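Long-range contacts in superoxide dismutase (PDB 4FFK), which catalyses the conversion of superoxide to molecular oxygen and hydrogen peroxide at a protein-bound iron ion: residues V14-Y19 / A57-L62; L49-G54 / F82-G87; H92-L97 / L174-V179. All coordinates share one frame; numbering follows the deposited sequence. Where two conformers were deposited one is given.

Interactions 1 and 2 both use helix 37-66, and interactions 2 and 3 both use helix 75-97, so the three follow the alpha hairpin from its outer part inward to the metal. The centres of interactions 1 and 2 lie 12 Å apart, and the two touch where Tyr19 packs on Val52, Phe82 and Tyr86. Interaction 3 is centred 15 Å from interaction 2; they meet at Tyr51 CE2 and His92 CE1, 3.3 Å apart. Interaction 3 holds two iron ligands, His92 and Asp178, while interaction 2 supplies Tyr51 beside the metal. Interaction 1, 24 Å from interaction 3 between centres, does not touch it; all three lie within reach of a second subunit.

Interaction 1. Residues V14-Y19 / A57-L62; sequences VSLKRY and AALDKL
Arg18 reaches across to Asp60 through NH2, which lies 3.4 Å from Asp60 OD2. The salt bridge is long and its hydrogen bond weak, with an N-H...O angle of 131° and the guanidinium and carboxylate planes 47° apart. The stronger partner is Glu63: its OE1 pairs with the same NH2, and its OE2 takes the backbone N-H of Leu16. In one of its two conformers the arginine chain bends at chi2 (-45°), bringing the guanidinium back over its own segment, where Arg18 NH1 donates to Leu16 O at 2.7 Å, almost in the guanidinium plane. An arginine suits this place because its several N-H groups can serve a carbonyl and two carboxylates at once. Its aliphatic part is used too, for Arg18 CD rests 3.6 Å from Leu59 CD1. Leu59 CD1 also lies 3.6 Å from Tyr19 CE2, while Leu59 CD2 lies 4.0 Å from Leu16 CD1, so one branch of the leucine serves Arg18 and Tyr19 and the other serves Leu16. Tyr19 gives its backbone N-H to Asn56 OD1, and its OH is bound by Asp149 and Arg156 of the second subunit; Lys17 gives its backbone N-H to Asp154 and its carbonyl to Arg156 of that subunit. The arrangement is that of an extended N-terminal segment laid along the first long helix of the iron/manganese superoxide dismutase alpha hairpin, at a subunit interface.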
# COMPACT_ATOMS: atom_id res chain seq x y z
N VAL A 14 23.21 3.70 22.34
CA VAL A 14 21.78 3.42 22.25
C VAL A 14 21.48 1.99 22.71
O VAL A 14 22.07 1.02 22.23
CB VAL A 14 21.31 3.62 20.80
CG1 VAL A 14 19.84 3.37 20.69
CG2 VAL A 14 21.65 5.02 20.32
N SER A 15 20.54 1.85 23.64
CA SER A 15 20.00 0.54 23.91
C SER A 15 18.47 0.62 23.79
O SER A 15 17.76 1.21 24.61
CB SER A 15 20.53 -0.05 25.27
OG SER A 15 19.76 0.30 26.39
N LEU A 16 17.96 0.10 22.68
CA LEU A 16 16.53 0.23 22.42
C LEU A 16 15.77 -0.82 23.21
O LEU A 16 16.27 -1.95 23.38
CB LEU A 16 16.29 0.06 20.93
CG LEU A 16 17.00 1.15 20.13
CD1 LEU A 16 16.57 0.98 18.65
CD2 LEU A 16 16.65 2.53 20.65
N LYS A 17 14.58 -0.44 23.69
CA LYS A 17 13.77 -1.34 24.50
C LYS A 17 13.02 -2.23 23.50
O LYS A 17 12.31 -1.70 22.60
CB LYS A 17 12.86 -0.56 25.39
CG LYS A 17 11.86 -1.40 26.14
CD LYS A 17 12.59 -2.26 27.15
CE LYS A 17 11.56 -2.73 28.19
NZ LYS A 17 12.14 -3.78 29.03
N ARG A 18 13.22 -3.53 23.63
CA ARG A 18 12.61 -4.48 22.70
C ARG A 18 11.22 -4.86 23.17
O ARG A 18 10.79 -4.50 24.28
CB ARG A 18 13.46 -5.73 22.54
CG ARG A 18 14.92 -5.51 22.21
CD ARG A 18 15.16 -4.48 21.13
NE ARG A 18 16.40 -4.76 20.40
CZ ARG A 18 17.56 -4.14 20.60
NH1 ARG A 18 17.67 -3.19 21.50
NH2 ARG A 18 18.60 -4.50 19.89
N TYR A 19 10.52 -5.61 22.31
CA TYR A 19 9.13 -6.00 22.56
C TYR A 19 8.99 -7.38 23.13
O TYR A 19 9.78 -8.25 22.86
CB TYR A 19 8.25 -5.83 21.29
CG TYR A 19 8.27 -4.39 20.88
CD1 TYR A 19 7.46 -3.46 21.49
CD2 TYR A 19 9.17 -3.94 19.90
CE1 TYR A 19 7.53 -2.14 21.17
CE2 TYR A 19 9.26 -2.61 19.61
CZ TYR A 19 8.43 -1.72 20.22
OH TYR A 19 8.46 -0.38 19.92
N ALA A 57 13.79 -7.24 15.53
CA ALA A 57 14.85 -7.34 14.55
C ALA A 57 15.12 -5.99 13.85
O ALA A 57 16.27 -5.66 13.57
CB ALA A 57 14.58 -8.38 13.56
N ALA A 58 14.05 -5.20 13.65
CA ALA A 58 14.26 -3.83 13.09
C ALA A 58 15.04 -3.05 14.09
O ALA A 58 16.06 -2.44 13.76
CB ALA A 58 12.91 -3.15 12.79
N LEU A 59 14.64 -3.11 15.36
CA LEU A 59 15.26 -2.34 16.43
C LEU A 59 16.74 -2.75 16.49
O LEU A 59 17.62 -1.90 16.66
CB LEU A 59 14.59 -2.65 17.78
CG LEU A 59 13.15 -2.15 17.95
CD1 LEU A 59 12.87 -2.29 19.38
CD2 LEU A 59 13.08 -0.69 17.49
N ASP A 60 17.02 -4.00 16.26
CA ASP A 60 18.40 -4.46 16.28
C ASP A 60 19.24 -3.80 15.20
O ASP A 60 20.38 -3.35 15.44
CB ASP A 60 18.47 -5.96 16.18
CG ASP A 60 19.90 -6.45 16.40
OD1 ASP A 60 20.54 -6.89 15.43
OD2 ASP A 60 20.35 -6.34 17.56
N LYS A 61 18.68 -3.71 14.00
CA LYS A 61 19.38 -3.05 12.89
C LYS A 61 19.61 -1.58 13.20
O LYS A 61 20.70 -1.07 12.95
CB LYS A 61 18.55 -3.17 11.61
CG LYS A 61 18.85 -4.39 10.79
CD LYS A 61 17.66 -4.74 9.88
CE LYS A 61 17.68 -6.23 9.53
NZ LYS A 61 16.37 -6.95 9.54
N LEU A 62 18.60 -0.89 13.74
CA LEU A 62 18.69 0.49 14.09
C LEU A 62 19.81 0.76 15.12
O LEU A 62 20.64 1.70 15.00
CB LEU A 62 17.39 0.85 14.77
CG LEU A 62 16.51 1.99 14.37
CD1 LEU A 62 15.04 1.62 14.66
CD2 LEU A 62 16.99 3.13 15.21

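Interaction 2. Residues L49-G54 / F82-G87; sequences LGYVNG and FEFNYG
Asn85 is pressed directly against the backbone of Tyr51 and Gly54, and the CA atoms of Tyr51 and Asn85 come within 4.5 Å. Asn85 CB sits 3.2 Å from Tyr51 O, and its amide carbon CG lies 3.6 Å from Gly54 CA. Glycine suits this fit, since a beta carbon on Gly54 would fall about 2.3 Å from Asn85 OD1. The amide's ND2 donates to Asp81 O one turn back in its own helix, which would hold the rotation of the amide, with Asn85 OD1 at the edge of the Tyr51 ring, 3.5 Å from Tyr51 CD1 and near the ring plane. This close fit joins the two long helices of the alpha hairpin of iron/manganese superoxide dismutases; the axes of the two segments approach to 7.5 Å and run in a roughly antiparallel sense, at 145°. Tyr51 leaves helix 37-66 with CG anti to the carbonyl carbon (chi1 -52°), which carries its ring to Phe84. There Tyr51 CE1 meets Phe84 CE2 at 3.6 Å, the two ring planes inclined at 82°. Further out the tyrosine packs edge-to-face with His163 and touches the iron ligands His92 and His182, its side chain about 5 Å from the metal.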
# COMPACT_ATOMS: atom_id res chain seq x y z
N LEU A 49 3.96 -13.73 18.11
CA LEU A 49 5.39 -13.83 18.42
C LEU A 49 6.26 -13.32 17.23
O LEU A 49 7.16 -12.54 17.44
CB LEU A 49 5.78 -15.26 18.77
CG LEU A 49 7.28 -15.37 19.04
CD1 LEU A 49 7.61 -14.48 20.16
CD2 LEU A 49 7.57 -16.85 19.39
N GLY A 50 6.00 -13.80 16.02
CA GLY A 50 6.70 -13.39 14.79
C GLY A 50 6.70 -11.88 14.63
O GLY A 50 7.74 -11.31 14.28
N TYR A 51 5.56 -11.21 14.81
CA TYR A 51 5.56 -9.72 14.77
C TYR A 51 6.41 -9.07 15.86
O TYR A 51 7.18 -8.16 15.63
CB TYR A 51 4.13 -9.17 14.77
CG TYR A 51 3.31 -9.81 13.69
CD1 TYR A 51 3.75 -9.84 12.34
CD2 TYR A 51 2.07 -10.45 14.01
CE1 TYR A 51 2.98 -10.51 11.36
CE2 TYR A 51 1.32 -11.06 13.04
CZ TYR A 51 1.76 -11.07 11.72
OH TYR A 51 0.96 -11.66 10.80
N VAL A 52 6.30 -9.57 17.08
CA VAL A 52 7.18 -9.09 18.13
C VAL A 52 8.63 -9.25 17.66
O VAL A 52 9.43 -8.32 17.83
CB VAL A 52 6.91 -9.96 19.44
CG1 VAL A 52 8.12 -9.81 20.48
CG2 VAL A 52 5.61 -9.52 20.04
N ASN A 53 8.98 -10.41 17.15
CA ASN A 53 10.38 -10.70 16.81
C ASN A 53 10.78 -9.81 15.63
O ASN A 53 11.89 -9.31 15.60
CB ASN A 53 10.56 -12.11 16.37
CG ASN A 53 10.60 -13.05 17.58
OD1 ASN A 53 10.67 -12.57 18.70
ND2 ASN A 53 10.61 -14.33 17.33
N GLY A 54 9.86 -9.64 14.70
CA GLY A 54 10.16 -8.82 13.50
C GLY A 54 10.39 -7.39 13.93
O GLY A 54 11.29 -6.75 13.35
N PHE A 82 9.89 -2.17 10.98
CA PHE A 82 9.52 -1.87 12.32
C PHE A 82 7.99 -1.64 12.41
O PHE A 82 7.31 -2.16 13.29
CB PHE A 82 10.21 -0.61 12.86
CG PHE A 82 9.62 -0.13 14.12
CD1 PHE A 82 8.86 1.05 14.17
CD2 PHE A 82 9.72 -0.94 15.29
CE1 PHE A 82 8.26 1.43 15.41
CE2 PHE A 82 9.13 -0.55 16.44
CZ PHE A 82 8.39 0.59 16.50
N GLU A 83 7.49 -0.85 11.47
CA GLU A 83 6.12 -0.35 11.57
C GLU A 83 5.15 -1.49 11.30
O GLU A 83 4.07 -1.59 11.99
CB GLU A 83 5.93 0.79 10.58
CG GLU A 83 6.70 1.98 11.15
CD GLU A 83 6.75 3.08 10.19
OE1 GLU A 83 5.66 3.64 9.87
OE2 GLU A 83 7.87 3.49 9.85
N PHE A 84 5.47 -2.32 10.34
CA PHE A 84 4.57 -3.43 10.10
C PHE A 84 4.51 -4.33 11.34
O PHE A 84 3.47 -4.76 11.79
CB PHE A 84 5.08 -4.28 8.99
CG PHE A 84 4.33 -5.65 8.84
CD1 PHE A 84 3.08 -5.69 8.22
CD2 PHE A 84 4.90 -6.87 9.29
CE1 PHE A 84 2.44 -6.90 8.04
CE2 PHE A 84 4.24 -8.08 9.07
CZ PHE A 84 2.96 -8.07 8.45
N ASN A 85 5.69 -4.66 11.82
CA ASN A 85 5.70 -5.61 12.95
C ASN A 85 5.26 -5.02 14.23
O ASN A 85 4.57 -5.72 14.99
CB ASN A 85 7.07 -6.25 13.12
CG ASN A 85 7.37 -7.17 12.04
OD1 ASN A 85 6.83 -8.30 11.95
ND2 ASN A 85 8.21 -6.70 11.10
N TYR A 86 5.58 -3.78 14.51
CA TYR A 86 5.04 -3.17 15.65
C TYR A 86 3.51 -3.12 15.51
O TYR A 86 2.81 -3.35 16.49
CB TYR A 86 5.52 -1.75 15.79
CG TYR A 86 4.92 -0.94 16.94
CD1 TYR A 86 3.76 -0.17 16.75
CD2 TYR A 86 5.54 -0.92 18.20
CE1 TYR A 86 3.22 0.60 17.80
CE2 TYR A 86 5.05 -0.16 19.20
CZ TYR A 86 3.90 0.56 19.03
OH TYR A 86 3.45 1.33 20.04
N GLY A 87 3.02 -2.78 14.31
CA GLY A 87 1.55 -2.77 14.12
C GLY A 87 1.02 -4.15 14.50
O GLY A 87 0.02 -4.26 15.20

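Interaction 3. Residues H92-L97 / L174-V179; sequences HTLYWL and LLAVDV. With FE (Fe (III) ion), chain B.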
# COMPACT_ATOMS: atom_id res chain seq x y z
N HIS A 92 -2.32 -7.21 17.77
CA HIS A 92 -2.65 -8.53 18.34
C HIS A 92 -2.87 -8.38 19.80
O HIS A 92 -3.80 -8.98 20.34
CB HIS A 92 -1.59 -9.56 18.06
CG HIS A 92 -1.68 -10.08 16.68
ND1 HIS A 92 -1.10 -9.43 15.61
CD2 HIS A 92 -2.35 -11.14 16.17
CE1 HIS A 92 -1.42 -10.08 14.50
NE2 HIS A 92 -2.16 -11.13 14.81
N THR A 93 -1.99 -7.61 20.43
CA THR A 93 -2.15 -7.35 21.85
C THR A 93 -3.56 -6.84 22.20
O THR A 93 -4.19 -7.34 23.13
CB THR A 93 -1.12 -6.39 22.33
OG1 THR A 93 0.16 -6.98 22.08
CG2 THR A 93 -1.33 -6.14 23.82
N LEU A 94 -4.03 -5.87 21.44
CA LEU A 94 -5.41 -5.36 21.55
C LEU A 94 -6.40 -6.46 21.30
O LEU A 94 -7.34 -6.72 22.11
CB LEU A 94 -5.62 -4.24 20.53
CG LEU A 94 -6.98 -3.56 20.51
CD1 LEU A 94 -7.29 -3.02 21.90
CD2 LEU A 94 -6.93 -2.42 19.49
N TYR A 95 -6.25 -7.12 20.16
CA TYR A 95 -7.14 -8.20 19.79
C TYR A 95 -7.37 -9.20 20.95
O TYR A 95 -8.51 -9.50 21.24
CB TYR A 95 -6.51 -8.92 18.64
CG TYR A 95 -7.25 -10.08 18.09
CD1 TYR A 95 -6.65 -11.33 18.04
CD2 TYR A 95 -8.51 -9.90 17.47
CE1 TYR A 95 -7.28 -12.38 17.48
CE2 TYR A 95 -9.12 -10.95 16.86
CZ TYR A 95 -8.53 -12.20 16.92
OH TYR A 95 -9.13 -13.24 16.34
N TRP A 96 -6.30 -9.71 21.55
CA TRP A 96 -6.51 -10.69 22.66
C TRP A 96 -7.25 -10.09 23.81
O TRP A 96 -8.08 -10.78 24.43
CB TRP A 96 -5.19 -11.21 23.19
CG TRP A 96 -4.24 -11.63 22.15
CD1 TRP A 96 -2.96 -11.19 22.00
CD2 TRP A 96 -4.45 -12.61 21.15
NE1 TRP A 96 -2.35 -11.86 21.00
CE2 TRP A 96 -3.23 -12.71 20.42
CE3 TRP A 96 -5.54 -13.39 20.76
CZ2 TRP A 96 -3.09 -13.57 19.33
CZ3 TRP A 96 -5.39 -14.26 19.68
CH2 TRP A 96 -4.17 -14.32 18.98
N LEU A 97 -6.92 -8.84 24.14
CA LEU A 97 -7.49 -8.13 25.30
C LEU A 97 -8.97 -7.87 25.09
O LEU A 97 -9.79 -7.83 26.05
CB LEU A 97 -6.74 -6.83 25.57
CG LEU A 97 -5.31 -7.01 26.12
CD1 LEU A 97 -4.61 -5.64 26.08
CD2 LEU A 97 -5.32 -7.61 27.60
N LEU A 174 -9.89 1.04 20.01
CA LEU A 174 -10.50 0.52 21.22
C LEU A 174 -10.74 -0.96 21.11
O LEU A 174 -10.60 -1.70 22.12
CB LEU A 174 -11.85 1.20 21.46
CG LEU A 174 -11.75 2.72 21.42
CD1 LEU A 174 -13.10 3.40 21.57
CD2 LEU A 174 -10.79 3.16 22.48
N LEU A 175 -11.12 -1.39 19.91
CA LEU A 175 -11.56 -2.74 19.71
C LEU A 175 -11.10 -3.10 18.32
O LEU A 175 -11.18 -2.28 17.44
CB LEU A 175 -13.10 -2.76 19.74
CG LEU A 175 -13.78 -4.02 19.24
CD1 LEU A 175 -13.43 -5.24 20.14
CD2 LEU A 175 -15.27 -3.73 19.19
N ALA A 176 -10.61 -4.30 18.14
CA ALA A 176 -10.04 -4.65 16.85
C ALA A 176 -10.37 -6.08 16.60
O ALA A 176 -10.31 -6.91 17.52
CB ALA A 176 -8.52 -4.41 16.88
N VAL A 177 -10.70 -6.40 15.37
CA VAL A 177 -10.85 -7.79 14.99
C VAL A 177 -9.84 -8.03 13.86
O VAL A 177 -9.78 -7.29 12.91
CB VAL A 177 -12.28 -8.14 14.55
CG1 VAL A 177 -12.80 -7.20 13.46
CG2 VAL A 177 -12.37 -9.58 14.11
N ASP A 178 -9.05 -9.06 14.04
CA ASP A 178 -8.11 -9.53 13.01
C ASP A 178 -8.82 -10.31 11.96
O ASP A 178 -9.55 -11.29 12.24
CB ASP A 178 -7.16 -10.45 13.74
CG ASP A 178 -5.97 -10.85 12.95
OD1 ASP A 178 -5.77 -10.40 11.84
OD2 ASP A 178 -5.18 -11.58 13.55
N VAL A 179 -8.62 -9.91 10.70
CA VAL A 179 -9.08 -10.71 9.58
C VAL A 179 -7.97 -11.12 8.61
O VAL A 179 -8.22 -11.45 7.45
CB VAL A 179 -10.22 -10.05 8.82
CG1 VAL A 179 -11.41 -9.91 9.70
CG2 VAL A 179 -9.80 -8.59 8.33
FE FE B . -3.34 -12.11 13.44
O HOH W 1 -10.84 -8.97 19.45
O HOH W 2 -2.98 -10.69 12.01
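Asp178 OD2 and His92 NE2 meet on the iron(III) ion, the carboxylate oxygen at 1.9 Å from the metal and the imidazole nitrogen at 2.1 Å. The oxygen of water 2 lies 2.0 Å from the iron, and His43 and His182 complete a five-ligand site of the kind found throughout iron/manganese superoxide dismutases. The carboxylate and imidazole planes stand at 90° to each other. Second-shell bonds hold both groups: His92 ND1 donates to Gly88 O, one turn back in the helix, which keeps NE2 turned to the iron, while Asp178 OD1 is hydrogen-bonded to Phe180 just past the strand. Beside the ligands, Tyr95 has CG anti to its backbone N (chi1 -180°), and this places a face of its ring against Asp178. Asp178 CB lies over the ring face, 3.9 Å from the centroid, in a CH-pi contact. Tyr95 OH bonds to Tyr195 OH, which is also bonded to Asp178 O, so ring and strand are held by one hydroxyl. An alanine in place of Tyr95 would probably leave Asp178 without its aromatic support and Tyr195 without one partner, letting the ligand shift more easily. Further along, water 1 donates to Tyr95 O at 3.0 Å and to Ala176 O at 2.9 Å, bridging helix and strand. Leu94 CD2 packs on Ala176 CB at 3.6 Å, where the small alanine allows close approach of the helix, which crosses the strand at 101°. Nearby, Leu174 and Leu175 form a classic beta bulge opposite Leu146. With one ligand from the hairpin helix and one from the sheet, the iron itself ties the two domains together, so the geometry of the redox centre is likely to depend on how the two domains fit.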